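Side-chain contacts in subclass B3 metallo-beta-lactamase (Sphingobium indicum, PDB 7LUU), which probably inactivates beta-lactam antibiotics by hydrolysing the beta-lactam ring with the help of two active-site zinc ions: residues A[148-151]-A[152-155]; A[95-98]-A[99-102]; A[253-256]-A[257-260]; A[102-105]-A[106-109]; A[287-290]-A[291-294]. All coordinates share one frame; numbering follows the deposited sequence.

Along the chain the order is interaction 2, 4, 1, 3, 5. Interactions 2 and 4 are successive turns of helix 98-107; they share L102 and their centres lie 11 Å apart. Interaction 1, on helix 146-154, has its centre 20 Å from that of interaction 2, and both helices connect strands of the seven-stranded sheet. Interactions 3 and 5 belong to helices 242-257 and 282-300 and touch directly, M255 CB lying 3.9 Å from A287 CB. They lie across the chain's centre from interaction 2, with centres 31 Å from it. Helices thus flank both sides of the alpha-beta/beta-alpha sandwich of the metallo-beta-lactamases, whose zinc site lies between the two halves.

Interaction 1 (A[148-151]-A[152-155]); sequences GAEG and LRAG
R153 runs back along its helix as a nearly straight chain and lays its guanidinium beside A149 and E150, one turn earlier. CG of R153 stands beside its own backbone N (chi1 -75°), and the extended run from CG to NE carries the charged group toward the start of the helix. There NH1 comes 3.9 Å from A149 CB, with the carbonyl carbon of A149 over one guanidinium face. E150 meets the same group differently: its CG lies in the guanidinium plane, at the edge, 3.9 Å from NH2. The E150 and R153 chains cross obliquely, and the carboxylate is turned 54° against the guanidinium. The charged atoms are not in contact, E150 OE2 being 5.4 Å from R153 NH2, and any attraction is probably weak; E150 OE1 makes its salt bridge with R147. The helix, 146-154, is the crossover of a beta-alpha-beta unit between strands 141-144 and 176-178, and the R153 side chain touches L176 and V178 of the second strand. L152 leaves the helix on a buried side; its CG presses to 3.3 Å from G148 O, and the side chain touches V142, A144 and L176. It also touches P123, in the loop that carries zinc ligands E122 and H124. N-H groups bond to the carbonyl four residues back, as L152 N to G148 O at 2.9 Å. The last of these bonds, G155 N to G151 O (2.9 Å), falls where the chain turns to positive phi (57°) and leaves the helix.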
loop_
_atom_site.group_PDB
_atom_site.type_symbol
_atom_site.label_atom_id
_atom_site.label_comp_id
_atom_site.label_asym_id
_atom_site.label_seq_id
_atom_site.Cartn_x
_atom_site.Cartn_y
_atom_site.Cartn_z
ATOM N N GLY A 148 9.532 -1.625 -6.689
ATOM C CA GLY A 148 9.074 -1.942 -5.346
ATOM C C GLY A 148 9.762 -3.178 -4.802
ATOM O O GLY A 148 10.235 -3.179 -3.668
ATOM N N ALA A 149 9.819 -4.244 -5.614
ATOM C CA ALA A 149 10.476 -5.482 -5.193
ATOM C C ALA A 149 11.940 -5.260 -4.821
ATOM O O ALA A 149 12.470 -5.904 -3.888
ATOM C CB ALA A 149 10.388 -6.530 -6.305
ATOM N N GLU A 150 12.608 -4.390 -5.553
ATOM C CA GLU A 150 14.011 -4.099 -5.242
ATOM C C GLU A 150 14.140 -3.476 -3.854
ATOM O O GLU A 150 15.054 -3.840 -3.081
ATOM C CB GLU A 150 14.603 -3.128 -6.268
ATOM C CG GLU A 150 14.739 -3.728 -7.667
ATOM C CD GLU A 150 15.204 -2.725 -8.701
ATOM O OE1 GLU A 150 15.313 -1.527 -8.403
ATOM O OE2 GLU A 150 15.494 -3.180 -9.837
ATOM N N GLY A 151 13.212 -2.571 -3.520
ATOM C CA GLY A 151 13.211 -1.983 -2.193
ATOM C C GLY A 151 12.818 -2.979 -1.128
ATOM O O GLY A 151 13.322 -2.912 -0.015
ATOM N N LEU A 152 11.904 -3.908 -1.458
ATOM C CA LEU A 152 11.504 -4.911 -0.465
ATOM C C LEU A 152 12.660 -5.849 -0.164
ATOM O O LEU A 152 12.848 -6.242 0.979
ATOM C CB LEU A 152 10.279 -5.703 -0.979
ATOM C CG LEU A 152 8.984 -4.871 -1.095
ATOM C CD1 LEU A 152 7.896 -5.768 -1.732
ATOM C CD2 LEU A 152 8.513 -4.394 0.289
ATOM N N ARG A 153 13.435 -6.214 -1.191
ATOM C CA ARG A 153 14.570 -7.127 -1.022
ATOM C C ARG A 153 15.626 -6.491 -0.173
ATOM O O ARG A 153 16.320 -7.182 0.621
ATOM C CB ARG A 153 15.197 -7.469 -2.388
ATOM C CG ARG A 153 14.440 -8.434 -3.244
ATOM C CD ARG A 153 15.199 -8.810 -4.593
ATOM N NE ARG A 153 14.235 -9.350 -5.530
ATOM C CZ ARG A 153 13.759 -8.702 -6.592
ATOM N NH1 ARG A 153 12.860 -9.307 -7.376
ATOM N NH2 ARG A 153 14.186 -7.468 -6.864
ATOM N N ALA A 154 15.749 -5.173 -0.312
ATOM C CA ALA A 154 16.789 -4.476 0.446
ATOM C C ALA A 154 16.359 -4.145 1.857
ATOM O O ALA A 154 17.246 -4.042 2.762
ATOM C CB ALA A 154 17.190 -3.189 -0.265
ATOM N N GLY A 155 15.074 -3.915 2.090
ATOM C CA GLY A 155 14.627 -3.365 3.378
ATOM C C GLY A 155 15.295 -2.042 3.694
ATOM O O GLY A 155 15.598 -1.759 4.868
#

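Interaction 2 (A[95-98]-A[99-102]); sequences PQAA and PMIL
M100 holds CG beside its own backbone N (chi1 -51°) and extends onward, so that its thioether reaches back over the preceding turn toward Q96 and A97. I101 likewise sets CG1 beside its N (chi1 -70°), which sends CD1 to 4.3 Å from A97 CB. This is the N-terminal start of helix 98-107, which follows strand 87-90 in a beta-alpha-beta crossover. M100 SD passes 4.5 Å from A97 CB, and its terminal methyl CE ends 3.5 Å from Q96 O. The sulfur and the isoleucine methyl thus both pack on the small A97 side chain. Q96 turns its amide elsewhere, with NE2 hydrogen-bonded to the carbonyl oxygen of M47. The chain tightens before the regular helix begins, A98 N bonding back to P95 O. P99 then occupies the first turn, where a missing N-H costs no helical bond. L102 CG lies 3.4 Å from A98 O, and the side chain touches L134 and D137 of helix 131-138, on which A98 also packs through A133 and L134. Two backbone bonds set the helical repeat: I101 N to A97 O at 2.9 Å, nearly along the C=O axis, and L102 N to A98 O at 3.1 Å. The peptide link between A98 and P99 forces a tight pair of carbons, A98 CB lying 3.4 Å from P99 CD.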
loop_
_atom_site.group_PDB
_atom_site.type_symbol
_atom_site.label_atom_id
_atom_site.label_comp_id
_atom_site.label_asym_id
_atom_site.label_seq_id
_atom_site.Cartn_x
_atom_site.Cartn_y
_atom_site.Cartn_z
ATOM N N PRO A 95 6.710 -3.535 11.541
ATOM C CA PRO A 95 7.079 -4.910 11.928
ATOM C C PRO A 95 6.257 -5.450 13.111
ATOM O O PRO A 95 5.831 -6.617 13.120
ATOM C CB PRO A 95 8.575 -4.777 12.278
ATOM C CG PRO A 95 9.037 -3.612 11.298
ATOM C CD PRO A 95 7.897 -2.629 11.423
ATOM N N GLN A 96 6.063 -4.639 14.157
ATOM C CA GLN A 96 5.335 -5.128 15.310
ATOM C C GLN A 96 3.844 -5.276 15.037
ATOM O O GLN A 96 3.151 -5.846 15.881
ATOM C CB GLN A 96 5.576 -4.177 16.498
ATOM C CG GLN A 96 4.975 -2.761 16.321
ATOM C CD GLN A 96 5.965 -1.716 15.744
ATOM O OE1 GLN A 96 6.773 -1.999 14.838
ATOM N NE2 GLN A 96 5.879 -0.494 16.266
ATOM N N ALA A 97 3.359 -4.841 13.852
ATOM C CA ALA A 97 1.952 -5.022 13.521
ATOM C C ALA A 97 1.654 -6.402 13.003
ATOM O O ALA A 97 0.478 -6.783 12.921
ATOM C CB ALA A 97 1.510 -4.038 12.453
ATOM N N ALA A 98 2.673 -7.177 12.627
ATOM C CA ALA A 98 2.345 -8.469 12.002
ATOM C C ALA A 98 1.470 -9.349 12.898
ATOM O O ALA A 98 0.431 -9.850 12.422
ATOM C CB ALA A 98 3.643 -9.157 11.566
ATOM N N PRO A 99 1.777 -9.537 14.175
ATOM C CA PRO A 99 0.856 -10.326 15.026
ATOM C C PRO A 99 -0.544 -9.723 15.151
ATOM O O PRO A 99 -1.517 -10.490 15.270
ATOM C CB PRO A 99 1.538 -10.337 16.405
ATOM C CG PRO A 99 2.830 -9.675 16.240
ATOM C CD PRO A 99 2.971 -9.043 14.906
ATOM N N MET A 100 -0.662 -8.387 15.172
ATOM C CA MET A 100 -1.970 -7.728 15.272
ATOM C C MET A 100 -2.790 -7.986 14.014
ATOM O O MET A 100 -3.985 -8.254 14.084
ATOM C CB MET A 100 -1.727 -6.216 15.513
ATOM C CG MET A 100 -0.717 -5.860 16.717
ATOM S SD MET A 100 -0.298 -4.095 16.535
ATOM C CE MET A 100 0.929 -3.959 17.832
ATOM N N ILE A 101 -2.138 -7.949 12.843
ATOM C CA ILE A 101 -2.832 -8.273 11.588
ATOM C C ILE A 101 -3.351 -9.701 11.602
ATOM O O ILE A 101 -4.521 -9.954 11.240
ATOM C CB ILE A 101 -1.888 -8.053 10.389
ATOM C CG1 ILE A 101 -1.687 -6.542 10.247
ATOM C CG2 ILE A 101 -2.543 -8.572 9.057
ATOM C CD1 ILE A 101 -0.457 -6.186 9.316
ATOM N N LEU A 102 -2.499 -10.652 11.988
ATOM C CA LEU A 102 -2.921 -12.052 11.976
ATOM C C LEU A 102 -4.064 -12.261 12.979
ATOM O O LEU A 102 -5.001 -13.017 12.707
ATOM C CB LEU A 102 -1.728 -12.955 12.322
ATOM C CG LEU A 102 -0.537 -12.953 11.344
ATOM C CD1 LEU A 102 0.723 -13.655 11.913
ATOM C CD2 LEU A 102 -1.000 -13.517 10.046
#

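Interaction 3 (A[253-256]-A[257-260]); sequences RRMG and ALKC
M255 and L258 meet through sulfur and methyl, M255 SD lying 3.7 Å from L258 CD1 as the two side chains cross. The methionine is coiled: all three of its torsions lie near -65°, so the chain bends at chi2 and again at chi3 instead of extending from the helix. L258 is the straighter partner. Its CG stands beside its own N and 3.6 Å from R254 O, and the branch continues until CD1 meets the sulfur. R254 is folded too. Its CG is anti to N (chi1 170°), and bends at chi2 and chi3 fold the chain over, leaving R254 CD 4.3 Å from L258 CG. NH1 of R254 approaches A257 CB obliquely, 4.1 Å away. R254 O takes A257 N at 3.0 Å, from well above the carbonyl plane, and, weakly, L258 N; A257 N also makes a weak bond to R253 O. L258 then leaves helical geometry with psi at 142°. A water lies 2.8 Å from M255 O and 2.7 Å from L258 O, in hydrogen-bonding geometry with both, although further acceptors compete for its protons. G256 O is bound by R284 of helix 282-300. M255 packs on C283, Y286 and A287 of that helix, and L258 on V221 of strand 216-223. This is the C-terminal turn of helix 242-257, leading to C260, whose disulfide with C283 joins the loop to the neighbouring helix in the second half of the metallo-beta-lactamase fold.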
loop_
_atom_site.group_PDB
_atom_site.type_symbol
_atom_site.label_atom_id
_atom_site.label_comp_id
_atom_site.label_asym_id
_atom_site.label_seq_id
_atom_site.Cartn_x
_atom_site.Cartn_y
_atom_site.Cartn_z
ATOM N N ARG A 253 -3.215 10.372 -14.049
ATOM C CA ARG A 253 -3.958 9.893 -15.218
ATOM C C ARG A 253 -4.544 8.509 -14.953
ATOM O O ARG A 253 -5.733 8.266 -15.245
ATOM C CB ARG A 253 -3.065 9.835 -16.471
ATOM C CG ARG A 253 -2.569 11.218 -16.989
ATOM C CD ARG A 253 -1.860 11.156 -18.392
ATOM N NE ARG A 253 -0.593 10.422 -18.393
ATOM C CZ ARG A 253 0.601 10.976 -18.127
ATOM N NH1 ARG A 253 0.697 12.267 -17.833
ATOM N NH2 ARG A 253 1.682 10.244 -18.157
ATOM N N ARG A 254 -3.760 7.639 -14.304
ATOM C CA ARG A 254 -4.241 6.302 -13.956
ATOM C C ARG A 254 -5.400 6.406 -12.992
ATOM O O ARG A 254 -6.452 5.764 -13.176
ATOM C CB ARG A 254 -3.118 5.462 -13.336
ATOM C CG ARG A 254 -3.608 4.138 -12.720
ATOM C CD ARG A 254 -4.202 3.256 -13.846
ATOM N NE ARG A 254 -3.220 3.139 -14.928
ATOM C CZ ARG A 254 -3.516 3.140 -16.229
ATOM N NH1 ARG A 254 -4.786 3.226 -16.641
ATOM N NH2 ARG A 254 -2.546 3.088 -17.138
ATOM N N MET A 255 -5.210 7.173 -11.910
ATOM C CA MET A 255 -6.252 7.240 -10.884
ATOM C C MET A 255 -7.537 7.897 -11.412
ATOM O O MET A 255 -8.631 7.550 -10.971
ATOM C CB MET A 255 -5.707 8.008 -9.667
ATOM C CG MET A 255 -4.672 7.211 -8.927
ATOM S SD MET A 255 -5.268 5.642 -8.181
ATOM C CE MET A 255 -6.363 6.327 -7.016
ATOM N N GLY A 256 -7.436 8.776 -12.397
ATOM C CA GLY A 256 -8.622 9.298 -13.063
ATOM C C GLY A 256 -9.310 8.303 -13.984
ATOM O O GLY A 256 -10.525 8.422 -14.198
ATOM N N ALA A 257 -8.581 7.326 -14.520
ATOM C CA ALA A 257 -9.128 6.309 -15.419
ATOM C C ALA A 257 -9.758 5.117 -14.700
ATOM O O ALA A 257 -10.573 4.403 -15.302
ATOM C CB ALA A 257 -8.041 5.763 -16.353
ATOM N N LEU A 258 -9.380 4.841 -13.450
ATOM C CA LEU A 258 -9.835 3.629 -12.807
ATOM C C LEU A 258 -11.318 3.662 -12.544
ATOM O O LEU A 258 -11.871 4.685 -12.134
ATOM C CB LEU A 258 -9.131 3.446 -11.456
ATOM C CG LEU A 258 -7.741 2.912 -11.490
ATOM C CD1 LEU A 258 -7.096 3.019 -10.111
ATOM C CD2 LEU A 258 -7.738 1.475 -12.069
ATOM N N LYS A 259 -11.944 2.502 -12.713
ATOM C CA LYS A 259 -13.265 2.281 -12.162
ATOM C C LYS A 259 -13.041 2.107 -10.662
ATOM O O LYS A 259 -12.196 1.305 -10.220
ATOM C CB LYS A 259 -13.905 1.023 -12.762
ATOM C CG LYS A 259 -15.354 0.816 -12.403
ATOM C CD LYS A 259 -16.143 1.942 -13.006
ATOM C CE LYS A 259 -17.641 1.749 -12.953
ATOM N NZ LYS A 259 -18.271 2.912 -13.667
ATOM N N CYS A 260 -13.805 2.845 -9.913
ATOM C CA CYS A 260 -13.436 3.079 -8.525
ATOM C C CYS A 260 -14.720 3.367 -7.769
ATOM O O CYS A 260 -15.121 4.529 -7.521
ATOM C CB CYS A 260 -12.485 4.268 -8.493
ATOM S SG CYS A 260 -12.087 4.853 -6.805
HETATM O O HOH W 1 -11.380 7.181 -11.245
#

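Interaction 4 (A[102-105]-A[106-109]); sequences LSNV and RKLG
N104 and K107 lie side by side in the last turns of helix 98-107, just ahead of the Schellman motif that closes this helix of the beta-alpha-beta unit between strands 87-90 and 115-119. Both side chains set CG beside their own backbone N and point the same way, K107 (chi1 -71°) extending straight beyond CG. Its methylene CD passes 3.6 Å from OD1 of N104. NZ does not bond OD1 directly; a water connects them, donating to N104 OD1 at 3.0 Å and taking only a weak bond from K107 NZ. Further proton acceptors also lie within its reach. The other end of the amide is held elsewhere, N104 ND2 donating to V71 O. S103 flanks the lysine chain with OG 3.9 Å from K107 CE, while OG itself is hydrogen-bonded to a glycerol. R106 also runs back toward the helix start, on another side, an extended chain that leaves NH2 3.9 Å from L102 CB; its NE binds another glycerol, probably picked up from the crystallisation liquor. L108 packs on P61 and V71, and V105 on F110. The motif is read from the backbone: G109 has a phi of 95°, at which a beta-carbon would collide with the carbonyl oxygen of L108, and its N bonds R106 O at 2.9 Å. L108 N bonds to N104 O and weakly to V105 O. At the root of the lysine chain, K107 CG lies 3.2 Å from S103 O.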
loop_
_atom_site.group_PDB
_atom_site.type_symbol
_atom_site.label_atom_id
_atom_site.label_comp_id
_atom_site.label_asym_id
_atom_site.label_seq_id
_atom_site.Cartn_x
_atom_site.Cartn_y
_atom_site.Cartn_z
ATOM N N LEU A 102 -2.499 -10.652 11.988
ATOM C CA LEU A 102 -2.921 -12.052 11.976
ATOM C C LEU A 102 -4.064 -12.261 12.979
ATOM O O LEU A 102 -5.001 -13.017 12.707
ATOM C CB LEU A 102 -1.728 -12.955 12.322
ATOM C CG LEU A 102 -0.537 -12.953 11.344
ATOM C CD1 LEU A 102 0.723 -13.655 11.913
ATOM C CD2 LEU A 102 -1.000 -13.517 10.046
ATOM N N SER A 103 -3.992 -11.616 14.137
ATOM C CA SER A 103 -5.106 -11.659 15.075
ATOM C C SER A 103 -6.406 -11.160 14.428
ATOM O O SER A 103 -7.475 -11.745 14.631
ATOM C CB SER A 103 -4.769 -10.830 16.322
ATOM O OG SER A 103 -5.867 -10.822 17.230
ATOM N N ASN A 104 -6.333 -10.035 13.696
ATOM C CA ASN A 104 -7.522 -9.502 13.046
ATOM C C ASN A 104 -8.052 -10.483 11.998
ATOM O O ASN A 104 -9.271 -10.619 11.813
ATOM C CB ASN A 104 -7.193 -8.160 12.417
ATOM C CG ASN A 104 -7.180 -7.031 13.443
ATOM O OD1 ASN A 104 -7.691 -7.195 14.587
ATOM N ND2 ASN A 104 -6.604 -5.893 13.075
ATOM N N VAL A 105 -7.152 -11.156 11.278
ATOM C CA VAL A 105 -7.579 -12.146 10.283
ATOM C C VAL A 105 -8.362 -13.266 10.985
ATOM O O VAL A 105 -9.439 -13.685 10.540
ATOM C CB VAL A 105 -6.329 -12.700 9.557
ATOM C CG1 VAL A 105 -6.680 -13.860 8.669
ATOM C CG2 VAL A 105 -5.719 -11.589 8.683
ATOM N N ARG A 106 -7.850 -13.708 12.136
ATOM C CA ARG A 106 -8.541 -14.731 12.917
ATOM C C ARG A 106 -9.870 -14.251 13.476
ATOM O O ARG A 106 -10.835 -15.045 13.589
ATOM C CB ARG A 106 -7.606 -15.187 14.042
ATOM C CG ARG A 106 -6.486 -16.085 13.521
ATOM C CD ARG A 106 -5.687 -16.610 14.748
ATOM N NE ARG A 106 -4.589 -17.407 14.259
ATOM C CZ ARG A 106 -3.333 -16.974 14.236
ATOM N NH1 ARG A 106 -2.382 -17.754 13.728
ATOM N NH2 ARG A 106 -3.042 -15.775 14.747
ATOM N N LYS A 107 -9.959 -12.968 13.872
ATOM C CA LYS A 107 -11.221 -12.466 14.421
ATOM C C LYS A 107 -12.337 -12.537 13.401
ATOM O O LYS A 107 -13.505 -12.716 13.765
ATOM C CB LYS A 107 -11.055 -11.024 14.864
ATOM C CG LYS A 107 -10.227 -10.817 16.077
ATOM C CD LYS A 107 -10.025 -9.308 16.337
ATOM C CE LYS A 107 -9.339 -9.141 17.715
ATOM N NZ LYS A 107 -9.201 -7.717 18.048
ATOM N N LEU A 108 -12.001 -12.410 12.118
ATOM C CA LEU A 108 -12.960 -12.541 11.024
ATOM C C LEU A 108 -13.314 -13.992 10.720
ATOM O O LEU A 108 -14.141 -14.217 9.825
ATOM C CB LEU A 108 -12.411 -11.892 9.754
ATOM C CG LEU A 108 -12.242 -10.355 9.815
ATOM C CD1 LEU A 108 -11.609 -9.878 8.465
ATOM C CD2 LEU A 108 -13.640 -9.719 9.956
ATOM N N GLY A 109 -12.656 -14.959 11.362
ATOM C CA GLY A 109 -12.924 -16.360 11.159
ATOM C C GLY A 109 -12.043 -17.038 10.157
ATOM O O GLY A 109 -12.344 -18.166 9.754
HETATM O O HOH W 2 -8.613 -4.959 16.350
#

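Interaction 5 (A[287-290]-A[291-294]); sequences AERS and RRLL. With GOL (glycerol), chain B.
E288 and R291 grip a glycerol hydroxyl between them: its O1 donates to E288 OE1 at 2.8 Å and accepts from R291 NE at 2.7 Å. R291 NH1 bonds the same oxygen and also O2 at 2.7 Å, so the glycerol, probably from the crystallisation liquor, lies at the edge of the guanidinium. The direct salt bridge is long, E288 OE1 to R291 NE being 3.6 Å; the carboxylate and guanidinium planes are 21° apart. E288 gets there with CG anti to its N and a bend at chi2 (57°), which turns the carboxylate forward along the helix, with OE2 3.4 Å from R292 CG. R292 crosses E288 at about a right angle and lays one guanidinium face over R289 CA, 3.5 Å from the plane. R289 offers a face of its own to L293 CD1, 3.6 Å above it, while its NH2 bonds N227. Within helix 282-300, S290 OG bonds L226 O and Y252 OH. S290 and L294 pack on F248 of helix 242-257, R291 and L294 on Y252 of the same helix, and L293 and L294 on P228 of a loop.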
loop_
_atom_site.group_PDB
_atom_site.type_symbol
_atom_site.label_atom_id
_atom_site.label_comp_id
_atom_site.label_asym_id
_atom_site.label_seq_id
_atom_site.Cartn_x
_atom_site.Cartn_y
_atom_site.Cartn_z
ATOM N N ALA A 287 -6.584 11.740 -6.352
ATOM C CA ALA A 287 -5.501 12.234 -7.218
ATOM C C ALA A 287 -5.416 13.752 -7.170
ATOM O O ALA A 287 -4.322 14.305 -7.136
ATOM C CB ALA A 287 -5.725 11.775 -8.641
ATOM N N GLU A 288 -6.558 14.448 -7.201
ATOM C CA GLU A 288 -6.513 15.914 -7.175
ATOM C C GLU A 288 -5.889 16.430 -5.888
ATOM O O GLU A 288 -5.164 17.448 -5.914
ATOM C CB GLU A 288 -7.906 16.512 -7.332
ATOM C CG GLU A 288 -7.846 18.057 -7.414
ATOM C CD GLU A 288 -6.947 18.570 -8.569
ATOM O OE1 GLU A 288 -6.963 18.003 -9.704
ATOM O OE2 GLU A 288 -6.188 19.534 -8.307
ATOM N N ARG A 289 -6.187 15.773 -4.747
ATOM C CA ARG A 289 -5.512 16.117 -3.470
ATOM C C ARG A 289 -4.000 16.067 -3.600
ATOM O O ARG A 289 -3.295 17.021 -3.181
ATOM C CB ARG A 289 -5.995 15.197 -2.314
ATOM C CG ARG A 289 -5.078 15.195 -1.011
ATOM C CD ARG A 289 -5.491 14.191 0.083
ATOM N NE ARG A 289 -4.694 14.446 1.310
ATOM C CZ ARG A 289 -3.453 13.958 1.499
ATOM N NH1 ARG A 289 -2.739 14.258 2.577
ATOM N NH2 ARG A 289 -2.927 13.140 0.586
ATOM N N SER A 290 -3.490 14.966 -4.203
ATOM C CA SER A 290 -2.051 14.822 -4.413
ATOM C C SER A 290 -1.535 15.902 -5.357
ATOM O O SER A 290 -0.504 16.524 -5.096
ATOM C CB SER A 290 -1.741 13.442 -4.976
ATOM O OG SER A 290 -0.356 13.360 -5.304
ATOM N N ARG A 291 -2.247 16.120 -6.464
ATOM C CA ARG A 291 -1.796 17.136 -7.412
ATOM C C ARG A 291 -1.634 18.467 -6.722
ATOM O O ARG A 291 -0.643 19.194 -6.980
ATOM C CB ARG A 291 -2.766 17.246 -8.582
ATOM C CG ARG A 291 -2.216 18.129 -9.715
ATOM C CD ARG A 291 -3.341 18.385 -10.725
ATOM N NE ARG A 291 -3.850 17.161 -11.379
ATOM C CZ ARG A 291 -3.295 16.570 -12.437
ATOM N NH1 ARG A 291 -3.878 15.486 -12.962
ATOM N NH2 ARG A 291 -2.159 17.041 -12.973
ATOM N N ARG A 292 -2.600 18.832 -5.856
ATOM C CA ARG A 292 -2.501 20.121 -5.164
ATOM C C ARG A 292 -1.294 20.161 -4.227
ATOM O O ARG A 292 -0.611 21.190 -4.136
ATOM C CB ARG A 292 -3.780 20.409 -4.373
ATOM C CG ARG A 292 -5.007 20.658 -5.288
ATOM C CD ARG A 292 -6.244 21.216 -4.487
ATOM N NE ARG A 292 -6.418 20.529 -3.187
ATOM C CZ ARG A 292 -7.210 19.474 -2.952
ATOM N NH1 ARG A 292 -7.981 18.976 -3.924
ATOM N NH2 ARG A 292 -7.238 18.923 -1.731
ATOM N N LEU A 293 -1.026 19.051 -3.530
ATOM C CA LEU A 293 0.136 19.009 -2.652
ATOM C C LEU A 293 1.437 19.121 -3.458
ATOM O O LEU A 293 2.383 19.784 -3.002
ATOM C CB LEU A 293 0.174 17.716 -1.848
ATOM C CG LEU A 293 -0.925 17.651 -0.764
ATOM C CD1 LEU A 293 -0.962 16.200 -0.297
ATOM C CD2 LEU A 293 -0.669 18.572 0.394
ATOM N N LEU A 294 1.509 18.427 -4.604
ATOM C CA LEU A 294 2.709 18.482 -5.459
ATOM C C LEU A 294 2.927 19.896 -5.969
ATOM O O LEU A 294 4.037 20.441 -5.905
ATOM C CB LEU A 294 2.569 17.515 -6.643
ATOM C CG LEU A 294 3.798 17.493 -7.565
ATOM C CD1 LEU A 294 5.098 17.074 -6.859
ATOM C CD2 LEU A 294 3.516 16.453 -8.693
HETATM C C1 GOL B . -6.990 14.660 -11.028
HETATM O O1 GOL B . -5.989 15.649 -10.886
HETATM C C2 GOL B . -6.468 13.619 -12.077
HETATM O O2 GOL B . -6.191 14.189 -13.310
HETATM C C3 GOL B . -7.536 12.512 -12.162
HETATM O O3 GOL B . -8.716 13.125 -12.592
#